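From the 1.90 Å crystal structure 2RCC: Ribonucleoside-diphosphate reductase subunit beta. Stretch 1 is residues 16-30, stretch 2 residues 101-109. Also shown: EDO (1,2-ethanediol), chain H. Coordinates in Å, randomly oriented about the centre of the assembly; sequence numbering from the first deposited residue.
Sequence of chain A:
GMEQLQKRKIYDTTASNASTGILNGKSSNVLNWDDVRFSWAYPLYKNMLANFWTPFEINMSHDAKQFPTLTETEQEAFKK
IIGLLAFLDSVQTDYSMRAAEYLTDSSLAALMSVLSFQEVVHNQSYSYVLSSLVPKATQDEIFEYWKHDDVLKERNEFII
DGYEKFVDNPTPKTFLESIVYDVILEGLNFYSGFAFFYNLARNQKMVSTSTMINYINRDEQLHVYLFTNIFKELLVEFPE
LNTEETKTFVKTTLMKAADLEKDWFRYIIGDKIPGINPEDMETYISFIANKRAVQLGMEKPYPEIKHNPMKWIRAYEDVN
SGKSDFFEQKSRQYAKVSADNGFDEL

Stretch 1 16-30: SNASTGILNGKSSNV
Stretch 2 (101-109) EYLTDSSLA

How do the backbones meet? Stretch 1, without regular helix or strand, folds back on itself, Thr 20 N bonding Lys 26 O (3.1 Å) and Ser 28 N bonding Ser 16 O (2.8 Å). Stretch 2 enters a helix at Ser 106. CA atoms pair Ile 22 with Thr 104 (5.2 Å) and Ser 19 with Asp 105 (5.1 Å); Thr 104 N donates to Ile 22 O (2.8 Å, 164°).

Why is Thr 104 central? Its CB points toward the loop, and chi1 of 49° (p) lets OG1 donate to Gly 21 O (2.9 Å) while accepting from Gly 25 N (2.9 Å). Ser 19, at chi1 t, sends OG to Thr 104 O (2.6 Å) and accepts from Gly 21 N at the same OG (3.0 Å).

Where is the apolar packing? Ile 22 (m, t) points CB away, yet its CG2 reaches Leu 103 CD2 (3.5 Å) and its CG1 Leu 108 CD1 (4.0 Å). Leu 103 is also m, t.

What settles the helix start? Asp 105 (t, chi2 -53°) caps it, OD1 accepting from Leu 108 N (3.0 Å) and, weakly, Ser 107 N (2.7 Å). Ser 106 (p) points CB toward stretch 1; water joins its OG to Asn 17 O, with water-oxygen distances of 2.7 Å to each.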

ATOM      1  N   SER A  16      -7.552  18.060  12.685  1.00 21.30           N
ATOM      2  CA  SER A  16      -6.123  18.006  12.952  1.00 22.71           C
ATOM      3  C   SER A  16      -5.466  16.851  12.142  1.00 22.42           C
ATOM      4  O   SER A  16      -6.153  15.937  11.680  1.00 17.06           O
ATOM      5  CB  SER A  16      -5.904  17.789  14.438  1.00 25.54           C
ATOM      6  OG  SER A  16      -6.577  16.615  14.921  1.00 34.92           O
ATOM      7  N   ASN A  17      -4.144  16.912  11.967  1.00 18.00           N
ATOM      8  CA  ASN A  17      -3.409  15.864  11.259  1.00 19.34           C
ATOM      9  C   ASN A  17      -3.358  14.587  12.074  1.00 18.70           C
ATOM     10  O   ASN A  17      -3.487  13.500  11.494  1.00 18.26           O
ATOM     11  CB  ASN A  17      -1.986  16.348  10.867  1.00 18.96           C
ATOM     12  CG  ASN A  17      -2.002  17.568   9.920  1.00 20.86           C
ATOM     13  OD1 ASN A  17      -3.018  17.869   9.279  1.00 19.32           O
ATOM     14  ND2 ASN A  17      -0.847  18.255   9.815  1.00 15.81           N
ATOM     15  N   ALA A  18      -3.225  14.712  13.404  1.00 15.74           N
ATOM     16  CA  ALA A  18      -3.248  13.584  14.324  1.00 17.93           C
ATOM     17  C   ALA A  18      -4.730  13.244  14.563  1.00 17.68           C
ATOM     18  O   ALA A  18      -5.545  14.108  14.958  1.00 19.08           O
ATOM     19  CB  ALA A  18      -2.540  13.904  15.632  1.00 17.36           C
ATOM     20  N   SER A  19      -5.072  11.979  14.356  1.00 20.59           N
ATOM     21  CA  SER A  19      -6.438  11.509  14.502  1.00 18.70           C
ATOM     22  C   SER A  19      -6.984  11.654  15.903  1.00 17.18           C
ATOM     23  O   SER A  19      -6.241  11.492  16.853  1.00 19.20           O
ATOM     24  CB  SER A  19      -6.475  10.002  14.144  1.00 17.16           C
ATOM     25  OG  SER A  19      -7.782   9.497  14.238  1.00 18.98           O
ATOM     26  N   THR A  20      -8.275  11.943  16.028  1.00 15.86           N
ATOM     27  CA  THR A  20      -8.968  11.912  17.303  1.00 18.86           C
ATOM     28  C   THR A  20      -9.683  10.569  17.535  1.00 18.72           C
ATOM     29  O   THR A  20     -10.379  10.424  18.524  1.00 19.95           O
ATOM     30  CB  THR A  20     -10.047  12.982  17.391  1.00 20.34           C
ATOM     31  OG1 THR A  20     -11.062  12.711  16.419  1.00 21.08           O
ATOM     32  CG2 THR A  20      -9.445  14.385  17.171  1.00 17.99           C
ATOM     33  N   GLY A  21      -9.529   9.577  16.664  1.00 17.15           N
ATOM     34  CA  GLY A  21     -10.222   8.314  16.881  1.00 16.39           C
ATOM     35  C   GLY A  21     -10.051   7.416  15.692  1.00 15.46           C
ATOM     36  O   GLY A  21      -9.983   7.885  14.572  1.00 17.23           O
ATOM     37  N   ILE A  22      -9.989   6.123  15.940  1.00 19.06           N
ATOM     38  CA  ILE A  22      -9.776   5.101  14.908  1.00 20.28           C
ATOM     39  C   ILE A  22     -10.986   4.935  13.973  1.00 17.35           C
ATOM     40  O   ILE A  22     -10.799   4.725  12.781  1.00 17.08           O
ATOM     41  CB  ILE A  22      -9.426   3.698  15.569  1.00 20.03           C
ATOM     42  CG1 ILE A  22      -8.085   3.735  16.284  1.00 24.48           C
ATOM     43  CG2 ILE A  22      -9.360   2.581  14.536  1.00 21.16           C
ATOM     44  CD1 ILE A  22      -7.859   2.461  17.130  1.00 22.36           C
ATOM     45  N   LEU A  23     -12.203   5.004  14.517  1.00 15.14           N
ATOM     46  CA  LEU A  23     -13.437   4.911  13.747  1.00 15.01           C
ATOM     47  C   LEU A  23     -14.316   6.087  14.116  1.00 15.98           C
ATOM     48  O   LEU A  23     -14.385   6.453  15.281  1.00 12.62           O
ATOM     49  CB  LEU A  23     -14.177   3.609  14.051  1.00 16.39           C
ATOM     50  CG  LEU A  23     -13.513   2.273  13.801  1.00 10.76           C
ATOM     51  CD1 LEU A  23     -14.386   1.123  14.376  1.00 14.12           C
ATOM     52  CD2 LEU A  23     -13.195   2.045  12.319  1.00 12.37           C
ATOM     53  N   ASN A  24     -14.996   6.679  13.142  1.00 18.52           N
ATOM     54  CA  ASN A  24     -15.803   7.861  13.374  1.00 13.88           C
ATOM     55  C   ASN A  24     -15.043   9.007  14.089  1.00 16.59           C
ATOM     56  O   ASN A  24     -15.640   9.769  14.816  1.00 16.32           O
ATOM     57  CB  ASN A  24     -17.141   7.486  14.077  1.00 18.00           C
ATOM     58  CG  ASN A  24     -18.160   6.899  13.120  1.00 15.50           C
ATOM     59  OD1 ASN A  24     -18.016   6.999  11.893  1.00 17.18           O
ATOM     60  ND2 ASN A  24     -19.233   6.332  13.674  1.00 18.57           N
ATOM     61  N   GLY A  25     -13.743   9.167  13.811  1.00 13.44           N
ATOM     62  CA  GLY A  25     -12.968  10.257  14.377  1.00 15.17           C
ATOM     63  C   GLY A  25     -12.829  11.364  13.356  1.00 16.23           C
ATOM     64  O   GLY A  25     -13.463  11.340  12.300  1.00 15.82           O
ATOM     65  N   LYS A  26     -11.949  12.313  13.663  1.00 17.74           N
ATOM     66  CA  LYS A  26     -11.638  13.424  12.779  1.00 15.99           C
ATOM     67  C   LYS A  26     -10.154  13.340  12.475  1.00 15.99           C
ATOM     68  O   LYS A  26      -9.363  13.077  13.381  1.00 15.73           O
ATOM     69  CB  LYS A  26     -11.940  14.747  13.457  1.00 19.92           C
ATOM     70  CG  LYS A  26     -13.395  14.965  13.812  1.00 21.76           C
ATOM     71  CD  LYS A  26     -14.242  15.229  12.574  1.00 31.98           C
ATOM     72  CE  LYS A  26     -15.636  15.756  12.980  1.00 31.38           C
ATOM     73  N   SER A  27      -9.824  13.556  11.207  1.00 16.67           N
ATOM     74  CA  SER A  27      -8.476  13.520  10.676  1.00 16.50           C
ATOM     75  C   SER A  27      -8.446  14.387   9.423  1.00 15.95           C
ATOM     76  O   SER A  27      -9.322  14.276   8.552  1.00 15.07           O
ATOM     77  CB  SER A  27      -8.135  12.079  10.265  1.00 13.58           C
ATOM     78  OG  SER A  27      -6.802  12.006   9.737  1.00 18.65           O
ATOM     79  N   SER A  28      -7.393  15.173   9.248  1.00 17.95           N
ATOM     80  CA  SER A  28      -7.272  15.956   8.037  1.00 15.14           C
ATOM     81  C   SER A  28      -7.020  15.160   6.782  1.00 15.37           C
ATOM     82  O   SER A  28      -7.363  15.597   5.694  1.00 13.93           O
ATOM     83  CB  SER A  28      -6.127  16.935   8.136  1.00 16.70           C
ATOM     84  OG  SER A  28      -4.880  16.330   8.300  1.00 16.83           O
ATOM     85  N   ASN A  29      -6.386  14.009   6.983  1.00 15.45           N
ATOM     86  CA  ASN A  29      -5.905  13.068   5.989  1.00 16.32           C
ATOM     87  C   ASN A  29      -4.518  13.469   5.402  1.00 15.40           C
ATOM     88  O   ASN A  29      -4.033  12.833   4.495  1.00 17.82           O
ATOM     89  CB  ASN A  29      -6.926  12.749   4.904  1.00 17.30           C
ATOM     90  CG  ASN A  29      -6.718  11.362   4.331  1.00 17.30           C
ATOM     91  OD1 ASN A  29      -6.384  10.446   5.072  1.00 15.55           O
ATOM     92  ND2 ASN A  29      -6.872  11.209   3.014  1.00 16.23           N
ATOM     93  N   VAL A  30      -3.902  14.525   5.942  1.00 15.88           N
ATOM     94  CA  VAL A  30      -2.543  14.909   5.604  1.00 15.28           C
ATOM     95  C   VAL A  30      -1.708  14.278   6.704  1.00 15.34           C
ATOM     96  O   VAL A  30      -1.948  14.532   7.895  1.00 16.58           O
ATOM     97  CB  VAL A  30      -2.348  16.427   5.617  1.00 17.73           C
ATOM     98  CG1 VAL A  30      -0.890  16.777   5.317  1.00 17.53           C
ATOM     99  CG2 VAL A  30      -3.276  17.096   4.607  1.00 17.43           C
ATOM    100  N   GLU A 101     -11.262   1.395   4.543  1.00 14.31           N
ATOM    101  CA  GLU A 101     -11.802   2.701   4.135  1.00 15.29           C
ATOM    102  C   GLU A 101     -12.514   3.497   5.279  1.00 16.77           C
ATOM    103  O   GLU A 101     -12.744   4.678   5.145  1.00 13.58           O
ATOM    104  CB  GLU A 101     -12.736   2.520   2.930  1.00 14.90           C
ATOM    105  CG  GLU A 101     -12.902   3.768   2.113  1.00 21.04           C
ATOM    106  CD  GLU A 101     -13.680   3.547   0.801  1.00 21.17           C
ATOM    107  OE1 GLU A 101     -14.365   2.512   0.629  1.00 26.35           O
ATOM    108  OE2 GLU A 101     -13.613   4.452  -0.050  1.00 23.03           O
ATOM    109  N   TYR A 102     -12.829   2.831   6.386  1.00 14.36           N
ATOM    110  CA  TYR A 102     -13.491   3.414   7.571  1.00 13.57           C
ATOM    111  C   TYR A 102     -12.531   3.827   8.672  1.00 15.12           C
ATOM    112  O   TYR A 102     -12.946   4.416   9.666  1.00 13.44           O
ATOM    113  CB  TYR A 102     -14.542   2.427   8.105  1.00 15.30           C
ATOM    114  CG  TYR A 102     -15.658   2.235   7.129  1.00 14.99           C
ATOM    115  CD1 TYR A 102     -16.791   3.034   7.169  1.00 18.62           C
ATOM    116  CD2 TYR A 102     -15.576   1.270   6.137  1.00 19.10           C
ATOM    117  CE1 TYR A 102     -17.815   2.878   6.246  1.00 12.77           C
ATOM    118  CE2 TYR A 102     -16.588   1.116   5.214  1.00 19.73           C
ATOM    119  CZ  TYR A 102     -17.707   1.923   5.277  1.00 24.31           C
ATOM    120  OH  TYR A 102     -18.719   1.774   4.346  1.00 24.26           O
ATOM    121  N   LEU A 103     -11.235   3.556   8.496  1.00 15.18           N
ATOM    122  CA  LEU A 103     -10.255   4.001   9.468  1.00 14.89           C
ATOM    123  C   LEU A 103     -10.059   5.502   9.349  1.00 15.54           C
ATOM    124  O   LEU A 103      -9.585   5.985   8.318  1.00 16.12           O
ATOM    125  CB  LEU A 103      -8.927   3.339   9.243  1.00 12.59           C
ATOM    126  CG  LEU A 103      -8.819   1.876   9.656  1.00 16.59           C
ATOM    127  CD1 LEU A 103      -7.598   1.238   9.010  1.00 15.24           C
ATOM    128  CD2 LEU A 103      -8.814   1.703  11.168  1.00 17.20           C
ATOM    129  N   THR A 104     -10.353   6.241  10.410  1.00 12.26           N
ATOM    130  CA  THR A 104     -10.230   7.716  10.394  1.00 12.56           C
ATOM    131  C   THR A 104      -8.928   8.153  11.054  1.00 14.87           C
ATOM    132  O   THR A 104      -8.916   9.038  11.925  1.00 13.37           O
ATOM    133  CB  THR A 104     -11.479   8.360  11.046  1.00 15.02           C
ATOM    134  OG1 THR A 104     -11.692   7.702  12.280  1.00 10.35           O
ATOM    135  CG2 THR A 104     -12.689   8.197  10.189  1.00 15.53           C
ATOM    136  N   ASP A 105      -7.844   7.477  10.652  1.00 14.81           N
ATOM    137  CA  ASP A 105      -6.467   7.787  11.071  1.00 15.90           C
ATOM    138  C   ASP A 105      -5.648   7.579   9.834  1.00 15.68           C
ATOM    139  O   ASP A 105      -5.614   6.443   9.293  1.00 14.19           O
ATOM    140  CB  ASP A 105      -5.991   6.891  12.217  1.00 14.29           C
ATOM    141  CG  ASP A 105      -4.555   7.200  12.697  1.00 17.02           C
ATOM    142  OD1 ASP A 105      -3.628   7.230  11.875  1.00 16.94           O
ATOM    143  OD2 ASP A 105      -4.337   7.298  13.923  1.00 19.94           O
ATOM    144  N   SER A 106      -4.965   8.641   9.400  1.00 15.99           N
ATOM    145  CA  SER A 106      -4.185   8.605   8.168  1.00 14.03           C
ATOM    146  C   SER A 106      -2.977   7.699   8.273  1.00 13.12           C
ATOM    147  O   SER A 106      -2.575   7.105   7.252  1.00 12.63           O
ATOM    148  CB  SER A 106      -3.756  10.002   7.724  1.00 12.56           C
ATOM    149  OG  SER A 106      -3.022  10.656   8.726  1.00 14.16           O
ATOM    150  N   SER A 107      -2.374   7.607   9.473  1.00 13.65           N
ATOM    151  CA  SER A 107      -1.236   6.713   9.702  1.00 11.97           C
ATOM    152  C   SER A 107      -1.652   5.250   9.586  1.00 13.14           C
ATOM    153  O   SER A 107      -0.932   4.451   9.001  1.00 13.29           O
ATOM    154  CB  SER A 107      -0.490   6.969  11.027  1.00 16.24           C
ATOM    155  OG  SER A 107      -1.264   6.599  12.148  1.00 12.19           O
ATOM    156  N   LEU A 108      -2.807   4.884  10.136  1.00 15.44           N
ATOM    157  CA  LEU A 108      -3.286   3.513  10.026  1.00 14.25           C
ATOM    158  C   LEU A 108      -3.697   3.195   8.582  1.00 16.04           C
ATOM    159  O   LEU A 108      -3.433   2.090   8.094  1.00 14.26           O
ATOM    160  CB  LEU A 108      -4.460   3.254  10.994  1.00 15.27           C
ATOM    161  CG  LEU A 108      -4.152   3.462  12.501  1.00 12.64           C
ATOM    162  CD1 LEU A 108      -5.347   3.072  13.381  1.00  9.27           C
ATOM    163  CD2 LEU A 108      -2.913   2.697  12.955  1.00 14.02           C
ATOM    164  N   ALA A 109      -4.339   4.151   7.893  1.00 13.50           N
ATOM    165  CA  ALA A 109      -4.680   3.978   6.467  1.00 11.92           C
ATOM    166  C   ALA A 109      -3.411   3.727   5.674  1.00 12.87           C
ATOM    167  O   ALA A 109      -3.380   2.838   4.831  1.00 14.50           O
ATOM    168  CB  ALA A 109      -5.465   5.177   5.948  1.00 14.96           C
TER
HETATM  169  C1  EDO H 402      -3.646   8.976   3.783  1.00 26.24           C
HETATM  170  O1  EDO H 402      -4.769   8.333   4.419  1.00 35.61           O
HETATM  171  C2  EDO H 402      -2.286   8.552   4.274  1.00 32.67           C
HETATM  172  O2  EDO H 402      -1.442   9.201   3.355  1.00 40.56           O
HETATM  173  O   HOH W   1      -4.970  10.915  11.115  1.00 20.56           O
HETATM  174  O   HOH W   2      -1.880  10.561  11.193  1.00 24.99           O
HETATM  175  O   HOH W   3      -4.001  13.132   8.882  1.00 25.04           O
HETATM  176  O   HOH W   4      -3.002   9.944  13.568  1.00 21.91           O
HETATM  177  O   HOH W   5     -15.293   5.373  10.619  1.00 20.81           O